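Local atomic coordinates of acetyl-CoA acetyltransferase (Bacillus anthracis, PDB entry 3SS6), a protein that probably catalyses the reversible thiolase condensation of two acetyl-CoA molecules into acetoacetyl-CoA and free coenzyme A, working as a four-subunit assembly. Residues 141-144 / 150-153. Sequence-based numbering, arbitrary orientation.
Sequences EIRD and LEDP. With SO4 (sulfate ion), chain E.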
ATOM      1  N   GLU A 141      -0.700   9.328  -0.194  1.00 17.16           N
ATOM      2  CA  GLU A 141       0.149   9.241   0.971  1.00 18.26           C
ATOM      3  C   GLU A 141      -0.059   7.938   1.710  1.00 17.95           C
ATOM      4  O   GLU A 141      -1.183   7.551   1.980  1.00 22.08           O
ATOM      5  CB  GLU A 141      -0.177  10.375   1.943  1.00 27.68           C
ATOM      6  CG  GLU A 141       0.823  11.499   1.992  1.00 38.48           C
ATOM      7  CD  GLU A 141       0.735  12.283   3.287  1.00 42.33           C
ATOM      8  OE1 GLU A 141      -0.383  12.659   3.676  1.00 47.70           O
ATOM      9  OE2 GLU A 141       1.779  12.519   3.915  1.00 40.56           O
ATOM     10  N   ILE A 142       1.029   7.264   2.042  1.00 15.15           N
ATOM     11  CA  ILE A 142       0.914   6.109   2.914  1.00 14.08           C
ATOM     12  C   ILE A 142       1.333   6.583   4.307  1.00 13.75           C
ATOM     13  O   ILE A 142       2.443   7.063   4.507  1.00 16.18           O
ATOM     14  CB  ILE A 142       1.736   4.898   2.414  1.00 18.89           C
ATOM     15  CG1 ILE A 142       1.558   3.722   3.371  1.00 17.76           C
ATOM     16  CG2 ILE A 142       3.201   5.242   2.253  1.00 22.76           C
ATOM     17  CD1 ILE A 142       2.076   2.419   2.815  1.00 22.42           C
ATOM     18  N   ARG A 143       0.409   6.479   5.254  1.00 13.59           N
ATOM     19  CA  ARG A 143       0.539   7.201   6.514  1.00 13.33           C
ATOM     20  C   ARG A 143       1.124   6.360   7.631  1.00 13.95           C
ATOM     21  O   ARG A 143       0.680   5.250   7.905  1.00 13.71           O
ATOM     22  CB  ARG A 143      -0.831   7.745   6.933  1.00 16.21           C
ATOM     23  CG  ARG A 143      -1.461   8.666   5.893  1.00 18.84           C
ATOM     24  CD  ARG A 143      -0.899  10.088   5.974  1.00 20.59           C
ATOM     25  NE  ARG A 143      -1.303  10.757   7.211  1.00 22.67           N
ATOM     26  CZ  ARG A 143      -1.031  12.027   7.499  1.00 29.01           C
ATOM     27  NH1 ARG A 143      -0.354  12.775   6.637  1.00 30.51           N
ATOM     28  NH2 ARG A 143      -1.436  12.555   8.650  1.00 30.58           N
ATOM     29  N   ASP A 144       2.148   6.902   8.276  1.00 12.38           N
ATOM     30  CA  ASP A 144       2.756   6.245   9.426  1.00 10.79           C
ATOM     31  C   ASP A 144       1.867   6.490  10.646  1.00 11.61           C
ATOM     32  O   ASP A 144       1.672   7.640  11.048  1.00 13.12           O
ATOM     33  CB  ASP A 144       4.137   6.872   9.657  1.00 12.90           C
ATOM     34  CG  ASP A 144       4.872   6.268  10.840  1.00 13.03           C
ATOM     35  OD1 ASP A 144       4.259   5.532  11.641  1.00 14.33           O
ATOM     36  OD2 ASP A 144       6.087   6.524  10.948  1.00 17.69           O
ATOM     37  N   LEU A 150       1.310  11.524  16.754  1.00 18.67           N
ATOM     38  CA  LEU A 150       2.101  12.645  17.272  1.00 21.89           C
ATOM     39  C   LEU A 150       1.650  13.994  16.735  1.00 21.71           C
ATOM     40  O   LEU A 150       2.234  15.020  17.073  1.00 23.25           O
ATOM     41  CB  LEU A 150       3.585  12.481  16.916  1.00 24.84           C
ATOM     42  CG  LEU A 150       4.315  11.212  17.347  1.00 29.64           C
ATOM     43  CD1 LEU A 150       5.724  11.188  16.760  1.00 30.80           C
ATOM     44  CD2 LEU A 150       4.357  11.114  18.851  1.00 32.96           C
ATOM     45  N   GLU A 151       0.641  13.993  15.870  1.00 18.54           N
ATOM     46  CA  GLU A 151       0.141  15.228  15.281  1.00 17.43           C
ATOM     47  C   GLU A 151      -1.211  15.569  15.880  1.00 18.08           C
ATOM     48  O   GLU A 151      -2.103  14.727  15.917  1.00 19.91           O
ATOM     49  CB  GLU A 151      -0.003  15.061  13.759  1.00 20.13           C
ATOM     50  CG  GLU A 151      -0.435  16.316  13.050  1.00 22.07           C
ATOM     51  CD  GLU A 151      -0.672  16.121  11.552  1.00 30.81           C
ATOM     52  OE1 GLU A 151      -0.676  14.963  11.074  1.00 29.30           O
ATOM     53  OE2 GLU A 151      -0.859  17.138  10.857  1.00 34.76           O
ATOM     54  N   ASP A 152      -1.389  16.803  16.335  1.00 18.16           N
ATOM     55  CA  ASP A 152      -2.692  17.173  16.883  1.00 18.00           C
ATOM     56  C   ASP A 152      -3.787  17.054  15.814  1.00 18.89           C
ATOM     57  O   ASP A 152      -3.619  17.525  14.698  1.00 19.61           O
ATOM     58  CB  ASP A 152      -2.659  18.587  17.440  1.00 21.05           C
ATOM     59  CG  ASP A 152      -3.959  18.965  18.085  1.00 24.77           C
ATOM     60  OD1 ASP A 152      -4.816  19.524  17.375  1.00 25.36           O
ATOM     61  OD2 ASP A 152      -4.129  18.670  19.287  1.00 24.43           O
ATOM     62  N   PRO A 153      -4.913  16.410  16.156  1.00 18.28           N
ATOM     63  CA  PRO A 153      -5.900  16.104  15.108  1.00 20.50           C
ATOM     64  C   PRO A 153      -6.777  17.285  14.715  1.00 21.77           C
ATOM     65  O   PRO A 153      -7.452  17.213  13.678  1.00 22.90           O
ATOM     66  CB  PRO A 153      -6.761  15.005  15.745  1.00 21.94           C
ATOM     67  CG  PRO A 153      -6.598  15.201  17.235  1.00 20.58           C
ATOM     68  CD  PRO A 153      -5.180  15.684  17.410  1.00 20.89           C
TER
HETATM   69  S   SO4 E 394      -4.013  10.718   0.559  0.50 28.31           S
HETATM   70  O1  SO4 E 394      -4.670  10.204   1.766  0.50 26.12           O
HETATM   71  O2  SO4 E 394      -3.009  11.701   0.949  0.50 27.60           O
HETATM   72  O3  SO4 E 394      -3.365   9.650  -0.175  0.50 20.83           O
HETATM   73  O4  SO4 E 394      -5.006  11.357  -0.297  0.50 32.38           O
HETATM   74  O   HOH W   1      -1.898  15.884   8.392  1.00 51.05           O
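Arg143 and Glu151 meet through one pair of atoms: NH2 of Arg143 lies 3.5 Å from OE1 of Glu151, a weak hydrogen bond that also counts as a salt bridge. Traced outward from CB, the arginine shows how its tip gets there. CG stands anti to the carbonyl carbon (chi1 -58°), and two further bends, at chi2 and chi3, fold the chain instead of extending it, so that the guanidinium has a carboxylate at each of three nitrogens. NE forms a salt bridge with OE2 of Glu148, on the helix 145-149 that connects the two segments. NH1 turns back to Glu141, two residues earlier on the same strand, with OE1 of Glu141 3.0 Å from NH1; that oxygen is approached on its syn side, 28° out of the carboxylate plane. Strand 140-144 pairs antiparallel with 126-128, and through Ile142 with a strand of the second subunit, so the network sits where a small sheet of the thiolase N-terminal domain continues across a subunit interface. NH2, the other terminal nitrogen, faces Glu151, whose straight chain reaches across from the loop after the helix. OE1 lies at the guanidinium edge, near its plane, but the two flat groups are turned 41° apart, which does not suit a flat, two-bond pairing. Water 1 bridges the same two side chains: it donates to OE2 of Glu151 at 3.0 Å and accepts a weak bond from NH2 of Arg143. Three carboxylates placed around one guanidinium probably stabilise its positive charge and hold its orientation. The backbone N of Glu141 donates a nearly straight bond to O3 of a sulfate, 2.7 Å away, an ion probably left from crystallisation.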